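Local coordinates for beta sliding clamp (Bartonella birtlesii LL-WM9, PDB 6PTR), which probably encircles DNA as a ring-shaped head-to-tail homodimer, tethering DNA polymerases and other proteins to it and making them processive, at residues Glu328-Leu340 against Met351-Leu363. Sequence-based numbering, arbitrary orientation. Where two conformers were deposited one is given.
Sequences EPLEIGFNSRYLL and MVFMLSDAVAPAL
The Phe334 ring has Leu355 CD2 at its edge, 4.3 Å from CZ, while Ala362 CB approaches obliquely, 3.7 Å from the same CZ. The contact lies in the C-terminal domain of the DNA polymerase III beta subunit, where strand 330-335, which pairs with strand 295-301, packs with the start of the following helix on the beta hairpin 351-363 of a second antiparallel sheet. The Phe353 ring, from strand 351-355, receives Leu339 CD2 at its edge, in plane, 3.7 Å from CE2, and the two side chains cross at about a right angle; Phe278 meets this ring edge-to-face. The strand segments 330-335 and 351-355 run at 107° to each other with axes 11.2 Å apart and meet through side chains. Phe334 CG stands anti to the carbonyl carbon (chi1 -67°), which turns the CZ end of the ring toward Leu355 and Ala362. Further along, Leu330 CD2 rests against Leu355 CB. At the turn, Ile332 lies against the backbone of Asp357 and Ala358, its CD1 3.6 Å from Asp357 O, and Ala358 CB touches Glu331 O at 3.3 Å. The connection contains a type I turn from Asp357 to Ala360, braced by an Asx turn in which Val359 N donates to the anti lone pair of Asp357 OD1. Val359 and Pro361 also pack on the bound peptide. No direct hydrogen bond joins the segments; a water accepts from Gly333 N and donates to Ala358 O at 2.7 Å.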
ATOM      1  N   GLU C 328     -41.296  -2.866 -20.189  1.00 46.18           N
ATOM      2  CA  GLU C 328     -41.793  -3.929 -19.329  1.00 49.55           C
ATOM      3  C   GLU C 328     -40.869  -4.086 -18.122  1.00 43.47           C
ATOM      4  O   GLU C 328     -39.642  -4.106 -18.292  1.00 38.08           O
ATOM      5  CB  GLU C 328     -41.860  -5.228 -20.137  1.00 63.83           C
ATOM      6  CG  GLU C 328     -42.415  -6.443 -19.413  1.00 77.96           C
ATOM      7  CD  GLU C 328     -42.286  -7.712 -20.249  1.00 84.38           C
ATOM      8  OE1 GLU C 328     -41.916  -7.605 -21.440  1.00 85.32           O
ATOM      9  OE2 GLU C 328     -42.550  -8.812 -19.715  1.00 84.83           O
ATOM     10  N   PRO C 329     -41.405  -4.173 -16.902  1.00 41.67           N
ATOM     11  CA  PRO C 329     -40.535  -4.349 -15.728  1.00 35.26           C
ATOM     12  C   PRO C 329     -39.593  -5.535 -15.907  1.00 33.51           C
ATOM     13  O   PRO C 329     -39.915  -6.517 -16.572  1.00 33.45           O
ATOM     14  CB  PRO C 329     -41.528  -4.577 -14.584  1.00 40.19           C
ATOM     15  CG  PRO C 329     -42.789  -3.831 -15.048  1.00 44.47           C
ATOM     16  CD  PRO C 329     -42.829  -4.045 -16.538  1.00 45.43           C
ATOM     17  N   LEU C 330     -38.405  -5.428 -15.323  1.00 28.97           N
ATOM     18  CA  LEU C 330     -37.388  -6.447 -15.525  1.00 29.65           C
ATOM     19  C   LEU C 330     -36.581  -6.597 -14.251  1.00 23.55           C
ATOM     20  O   LEU C 330     -36.214  -5.600 -13.629  1.00 27.42           O
ATOM     21  CB  LEU C 330     -36.467  -6.082 -16.694  1.00 27.80           C
ATOM     22  CG  LEU C 330     -35.237  -6.943 -16.980  1.00 29.55           C
ATOM     23  CD1 LEU C 330     -35.630  -8.363 -17.357  1.00 26.34           C
ATOM     24  CD2 LEU C 330     -34.425  -6.316 -18.097  1.00 28.41           C
ATOM     25  N   GLU C 331     -36.297  -7.845 -13.881  1.00 21.41           N
ATOM     26  CA  GLU C 331     -35.337  -8.160 -12.831  1.00 20.57           C
ATOM     27  C   GLU C 331     -34.127  -8.807 -13.489  1.00 20.44           C
ATOM     28  O   GLU C 331     -34.266  -9.821 -14.191  1.00 22.11           O
ATOM     29  CB  GLU C 331     -35.943  -9.098 -11.784  1.00 27.60           C
ATOM     30  CG  GLU C 331     -37.085  -8.504 -10.996  1.00 31.74           C
ATOM     31  CD  GLU C 331     -37.407  -9.327  -9.746  1.00 42.13           C
ATOM     32  OE1 GLU C 331     -38.071 -10.369  -9.876  1.00 45.39           O
ATOM     33  OE2 GLU C 331     -36.969  -8.936  -8.642  1.00 48.88           O
ATOM     34  N   ILE C 332     -32.960  -8.213 -13.292  1.00 19.01           N
ATOM     35  CA  ILE C 332     -31.746  -8.664 -13.955  1.00 19.37           C
ATOM     36  C   ILE C 332     -30.579  -8.464 -13.008  1.00 20.23           C
ATOM     37  O   ILE C 332     -30.504  -7.459 -12.287  1.00 20.33           O
ATOM     38  CB  ILE C 332     -31.545  -7.917 -15.300  1.00 18.13           C
ATOM     39  CG1 ILE C 332     -30.346  -8.484 -16.074  1.00 17.37           C
ATOM     40  CG2 ILE C 332     -31.381  -6.417 -15.067  1.00 18.09           C
ATOM     41  CD1 ILE C 332     -30.334  -8.007 -17.570  1.00 19.32           C
ATOM     42  N   GLY C 333     -29.669  -9.430 -12.996  1.00 15.25           N
ATOM     43  CA  GLY C 333     -28.530  -9.407 -12.101  1.00 15.42           C
ATOM     44  C   GLY C 333     -27.256  -9.151 -12.880  1.00 16.86           C
ATOM     45  O   GLY C 333     -27.130  -9.562 -14.031  1.00 17.22           O
ATOM     46  N   PHE C 334     -26.295  -8.518 -12.221  1.00 15.53           N
ATOM     47  CA  PHE C 334     -24.954  -8.295 -12.749  1.00 15.33           C
ATOM     48  C   PHE C 334     -23.936  -8.435 -11.632  1.00 20.17           C
ATOM     49  O   PHE C 334     -24.247  -8.267 -10.454  1.00 17.11           O
ATOM     50  CB  PHE C 334     -24.789  -6.887 -13.358  1.00 15.25           C
ATOM     51  CG  PHE C 334     -25.608  -6.657 -14.588  1.00 17.31           C
ATOM     52  CD1 PHE C 334     -25.223  -7.205 -15.803  1.00 14.82           C
ATOM     53  CD2 PHE C 334     -26.760  -5.885 -14.536  1.00 18.58           C
ATOM     54  CE1 PHE C 334     -25.980  -6.984 -16.949  1.00 14.96           C
ATOM     55  CE2 PHE C 334     -27.527  -5.673 -15.673  1.00 22.23           C
ATOM     56  CZ  PHE C 334     -27.133  -6.217 -16.881  1.00 20.50           C
ATOM     57  N   ASN C 335     -22.702  -8.736 -12.026  1.00 17.38           N
ATOM     58  CA  ASN C 335     -21.559  -8.611 -11.139  1.00 15.98           C
ATOM     59  C   ASN C 335     -21.369  -7.140 -10.792  1.00 20.12           C
ATOM     60  O   ASN C 335     -21.199  -6.301 -11.681  1.00 17.44           O
ATOM     61  CB  ASN C 335     -20.319  -9.178 -11.847  1.00 17.44           C
ATOM     62  CG  ASN C 335     -19.066  -9.069 -11.016  1.00 19.27           C
ATOM     63  OD1 ASN C 335     -18.744  -7.997 -10.502  1.00 19.99           O
ATOM     64  ND2 ASN C 335     -18.329 -10.176 -10.909  1.00 21.55           N
ATOM     65  N   SER C 336     -21.443  -6.818  -9.498  1.00 21.15           N
ATOM     66  CA  SER C 336     -21.416  -5.418  -9.078  1.00 22.95           C
ATOM     67  C   SER C 336     -20.077  -4.760  -9.394  1.00 18.49           C
ATOM     68  O   SER C 336     -20.034  -3.577  -9.735  1.00 20.42           O
ATOM     69  CB  SER C 336     -21.718  -5.324  -7.583  1.00 20.54           C
ATOM     70  OG  SER C 336     -20.791  -6.085  -6.829  1.00 19.25           O
ATOM     71  N   ARG C 337     -18.974  -5.487  -9.228  1.00 16.42           N
ATOM     72  CA  ARG C 337     -17.677  -4.920  -9.574  0.57 18.20           C
ATOM     73  C   ARG C 337     -17.596  -4.606 -11.063  1.00 18.48           C
ATOM     74  O   ARG C 337     -17.040  -3.579 -11.457  1.00 21.01           O
ATOM     75  CB  ARG C 337     -16.552  -5.867  -9.169  0.57 19.28           C
ATOM     76  CG  ARG C 337     -15.170  -5.273  -9.431  0.57 24.55           C
ATOM     77  CD  ARG C 337     -14.992  -3.953  -8.681  0.57 25.61           C
ATOM     78  NE  ARG C 337     -14.799  -2.824  -9.587  0.57 35.53           N
ATOM     79  CZ  ARG C 337     -14.672  -1.559  -9.195  0.57 41.12           C
ATOM     80  NH1 ARG C 337     -14.476  -0.593 -10.097  0.57 34.34           N
ATOM     81  NH2 ARG C 337     -14.743  -1.258  -7.902  0.57 40.52           N
ATOM     82  N   TYR C 338     -18.139  -5.483 -11.903  1.00 18.62           N
ATOM     83  CA  TYR C 338     -18.103  -5.213 -13.335  1.00 19.40           C
ATOM     84  C   TYR C 338     -18.958  -4.007 -13.685  1.00 20.69           C
ATOM     85  O   TYR C 338     -18.602  -3.228 -14.577  1.00 19.91           O
ATOM     86  CB  TYR C 338     -18.561  -6.444 -14.125  1.00 17.72           C
ATOM     87  CG  TYR C 338     -17.641  -7.648 -13.999  1.00 16.92           C
ATOM     88  CD1 TYR C 338     -16.383  -7.537 -13.422  1.00 19.76           C
ATOM     89  CD2 TYR C 338     -18.041  -8.902 -14.474  1.00 19.87           C
ATOM     90  CE1 TYR C 338     -15.528  -8.640 -13.318  1.00 25.57           C
ATOM     91  CE2 TYR C 338     -17.207 -10.017 -14.366  1.00 21.38           C
ATOM     92  CZ  TYR C 338     -15.949  -9.874 -13.793  1.00 28.54           C
ATOM     93  OH  TYR C 338     -15.112 -10.962 -13.683  1.00 30.33           O
ATOM     94  N   LEU C 339     -20.101  -3.840 -13.010  1.00 18.70           N
ATOM     95  CA  LEU C 339     -20.901  -2.638 -13.220  1.00 17.37           C
ATOM     96  C   LEU C 339     -20.121  -1.392 -12.848  1.00 20.94           C
ATOM     97  O   LEU C 339     -20.151  -0.393 -13.574  1.00 22.36           O
ATOM     98  CB  LEU C 339     -22.191  -2.693 -12.399  1.00 18.84           C
ATOM     99  CG  LEU C 339     -23.344  -3.553 -12.894  1.00 17.64           C
ATOM    100  CD1 LEU C 339     -24.400  -3.598 -11.782  1.00 18.76           C
ATOM    101  CD2 LEU C 339     -23.934  -2.983 -14.173  1.00 16.60           C
ATOM    102  N   LEU C 340     -19.408  -1.425 -11.720  1.00 20.27           N
ATOM    103  CA  LEU C 340     -18.615  -0.259 -11.339  1.00 19.86           C
ATOM    104  C   LEU C 340     -17.469  -0.030 -12.319  1.00 21.82           C
ATOM    105  O   LEU C 340     -17.156   1.119 -12.652  1.00 24.34           O
ATOM    106  CB  LEU C 340     -18.091  -0.433  -9.918  1.00 22.24           C
ATOM    107  CG  LEU C 340     -19.234  -0.408  -8.892  1.00 25.70           C
ATOM    108  CD1 LEU C 340     -18.704  -0.717  -7.511  1.00 30.62           C
ATOM    109  CD2 LEU C 340     -19.911   0.954  -8.913  1.00 27.24           C
ATOM    110  N   MET C 351     -25.908   7.335 -17.680  1.00 27.28           N
ATOM    111  CA  MET C 351     -25.487   5.991 -18.044  1.00 20.67           C
ATOM    112  C   MET C 351     -26.680   5.256 -18.642  1.00 26.76           C
ATOM    113  O   MET C 351     -27.743   5.195 -18.021  1.00 25.40           O
ATOM    114  CB  MET C 351     -24.959   5.249 -16.823  1.00 21.33           C
ATOM    115  CG  MET C 351     -24.462   3.863 -17.108  1.00 23.13           C
ATOM    116  SD  MET C 351     -23.607   3.265 -15.636  1.00 24.64           S
ATOM    117  CE  MET C 351     -22.913   1.730 -16.239  1.00 25.36           C
ATOM    118  N   VAL C 352     -26.513   4.705 -19.839  1.00 26.03           N
ATOM    119  CA  VAL C 352     -27.609   4.063 -20.564  1.00 21.19           C
ATOM    120  C   VAL C 352     -27.333   2.569 -20.682  1.00 22.38           C
ATOM    121  O   VAL C 352     -26.246   2.161 -21.104  1.00 24.34           O
ATOM    122  CB  VAL C 352     -27.807   4.688 -21.956  1.00 28.22           C
ATOM    123  CG1 VAL C 352     -28.912   3.940 -22.705  1.00 29.19           C
ATOM    124  CG2 VAL C 352     -28.156   6.144 -21.823  1.00 33.62           C
ATOM    125  N   PHE C 353     -28.305   1.748 -20.277  1.00 20.99           N
ATOM    126  CA  PHE C 353     -28.279   0.309 -20.527  1.00 18.32           C
ATOM    127  C   PHE C 353     -29.318  -0.022 -21.588  1.00 21.53           C
ATOM    128  O   PHE C 353     -30.479   0.369 -21.452  1.00 25.13           O
ATOM    129  CB  PHE C 353     -28.647  -0.505 -19.289  1.00 17.86           C
ATOM    130  CG  PHE C 353     -27.760  -0.293 -18.109  1.00 19.59           C
ATOM    131  CD1 PHE C 353     -27.817   0.881 -17.371  1.00 23.38           C
ATOM    132  CD2 PHE C 353     -26.913  -1.304 -17.701  1.00 22.73           C
ATOM    133  CE1 PHE C 353     -27.002   1.049 -16.251  1.00 24.62           C
ATOM    134  CE2 PHE C 353     -26.102  -1.146 -16.588  1.00 24.34           C
ATOM    135  CZ  PHE C 353     -26.156   0.032 -15.863  1.00 24.51           C
ATOM    136  N   MET C 354     -28.915  -0.770 -22.610  1.00 18.29           N
ATOM    137  CA  MET C 354     -29.849  -1.363 -23.558  1.00 19.03           C
ATOM    138  C   MET C 354     -29.990  -2.831 -23.181  1.00 19.41           C
ATOM    139  O   MET C 354     -29.009  -3.582 -23.192  1.00 19.97           O
ATOM    140  CB  MET C 354     -29.377  -1.188 -25.003  1.00 21.94           C
ATOM    141  CG  MET C 354     -29.150   0.243 -25.350  1.00 25.29           C
ATOM    142  SD  MET C 354     -30.636   1.254 -25.213  1.00 33.90           S
ATOM    143  CE  MET C 354     -31.758   0.423 -26.332  1.00 36.83           C
ATOM    144  N   LEU C 355     -31.195  -3.220 -22.776  1.00 18.99           N
ATOM    145  CA  LEU C 355     -31.400  -4.526 -22.176  1.00 18.21           C
ATOM    146  C   LEU C 355     -32.361  -5.344 -23.019  1.00 18.86           C
ATOM    147  O   LEU C 355     -33.181  -4.813 -23.772  1.00 22.80           O
ATOM    148  CB  LEU C 355     -31.964  -4.393 -20.747  1.00 19.57           C
ATOM    149  CG  LEU C 355     -31.092  -3.513 -19.856  1.00 26.18           C
ATOM    150  CD1 LEU C 355     -31.809  -3.161 -18.561  1.00 29.69           C
ATOM    151  CD2 LEU C 355     -29.783  -4.254 -19.590  1.00 20.24           C
ATOM    152  N   SER C 356     -32.283  -6.655 -22.826  1.00 22.04           N
ATOM    153  CA  SER C 356     -33.265  -7.556 -23.403  1.00 27.97           C
ATOM    154  C   SER C 356     -33.927  -8.292 -22.241  1.00 36.13           C
ATOM    155  O   SER C 356     -34.673  -7.692 -21.462  1.00 44.70           O
ATOM    156  CB  SER C 356     -32.588  -8.515 -24.387  1.00 30.33           C
ATOM    157  OG  SER C 356     -33.545  -9.192 -25.165  1.00 40.70           O
ATOM    158  N   ASP C 357     -33.622  -9.568 -22.087  1.00 28.68           N
ATOM    159  CA  ASP C 357     -34.155 -10.354 -20.986  1.00 25.87           C
ATOM    160  C   ASP C 357     -33.075 -10.555 -19.924  1.00 21.69           C
ATOM    161  O   ASP C 357     -31.949 -10.060 -20.025  1.00 21.46           O
ATOM    162  CB  ASP C 357     -34.689 -11.696 -21.492  1.00 27.17           C
ATOM    163  CG  ASP C 357     -33.634 -12.489 -22.236  1.00 37.65           C
ATOM    164  OD1 ASP C 357     -32.682 -12.972 -21.587  1.00 36.40           O
ATOM    165  OD2 ASP C 357     -33.737 -12.619 -23.477  1.00 46.87           O
ATOM    166  N   ALA C 358     -33.421 -11.322 -18.889  1.00 19.53           N
ATOM    167  CA  ALA C 358     -32.556 -11.389 -17.722  1.00 19.68           C
ATOM    168  C   ALA C 358     -31.279 -12.189 -17.948  1.00 16.34           C
ATOM    169  O   ALA C 358     -30.369 -12.107 -17.119  1.00 23.63           O
ATOM    170  CB  ALA C 358     -33.340 -11.993 -16.552  1.00 23.78           C
ATOM    171  N   VAL C 359     -31.183 -12.977 -19.014  1.00 17.14           N
ATOM    172  CA  VAL C 359     -29.936 -13.703 -19.220  1.00 19.46           C
ATOM    173  C   VAL C 359     -29.274 -13.341 -20.546  1.00 24.99           C
ATOM    174  O   VAL C 359     -28.432 -14.084 -21.039  1.00 26.82           O
ATOM    175  CB  VAL C 359     -30.140 -15.224 -19.091  1.00 25.81           C
ATOM    176  CG1 VAL C 359     -30.530 -15.561 -17.645  1.00 30.63           C
ATOM    177  CG2 VAL C 359     -31.187 -15.721 -20.077  1.00 29.46           C
ATOM    178  N   ALA C 360     -29.644 -12.185 -21.127  1.00 21.30           N
ATOM    179  CA  ALA C 360     -29.058 -11.738 -22.383  1.00 18.30           C
ATOM    180  C   ALA C 360     -28.081 -10.598 -22.142  1.00 15.76           C
ATOM    181  O   ALA C 360     -28.268  -9.811 -21.212  1.00 19.25           O
ATOM    182  CB  ALA C 360     -30.151 -11.270 -23.349  1.00 24.04           C
ATOM    183  N   PRO C 361     -27.036 -10.486 -22.968  1.00 18.23           N
ATOM    184  CA  PRO C 361     -26.037  -9.426 -22.756  1.00 17.63           C
ATOM    185  C   PRO C 361     -26.661  -8.042 -22.786  1.00 20.66           C
ATOM    186  O   PRO C 361     -27.587  -7.775 -23.552  1.00 20.22           O
ATOM    187  CB  PRO C 361     -25.067  -9.607 -23.938  1.00 17.40           C
ATOM    188  CG  PRO C 361     -25.264 -10.966 -24.423  1.00 27.29           C
ATOM    189  CD  PRO C 361     -26.680 -11.372 -24.087  1.00 25.21           C
ATOM    190  N   ALA C 362     -26.122  -7.156 -21.957  1.00 16.51           N
ATOM    191  CA  ALA C 362     -26.536  -5.760 -21.892  1.00 17.86           C
ATOM    192  C   ALA C 362     -25.521  -4.930 -22.655  1.00 21.33           C
ATOM    193  O   ALA C 362     -24.323  -5.198 -22.578  1.00 21.37           O
ATOM    194  CB  ALA C 362     -26.601  -5.275 -20.447  1.00 21.02           C
ATOM    195  N   LEU C 363     -26.006  -3.924 -23.377  1.00 18.28           N
ATOM    196  CA  LEU C 363     -25.162  -2.976 -24.096  1.00 17.56           C
ATOM    197  C   LEU C 363     -25.150  -1.675 -23.306  1.00 24.44           C
ATOM    198  O   LEU C 363     -26.217  -1.120 -23.015  1.00 24.59           O
ATOM    199  CB  LEU C 363     -25.708  -2.753 -25.501  1.00 18.20           C
ATOM    200  CG  LEU C 363     -25.066  -1.769 -26.495  1.00 23.82           C
ATOM    201  CD1 LEU C 363     -23.724  -2.233 -26.920  1.00 26.44           C
ATOM    202  CD2 LEU C 363     -25.962  -1.626 -27.736  1.00 31.45           C
TER
HETATM  203  O   HOH W   1     -30.203 -12.003 -14.402  1.00 16.45           O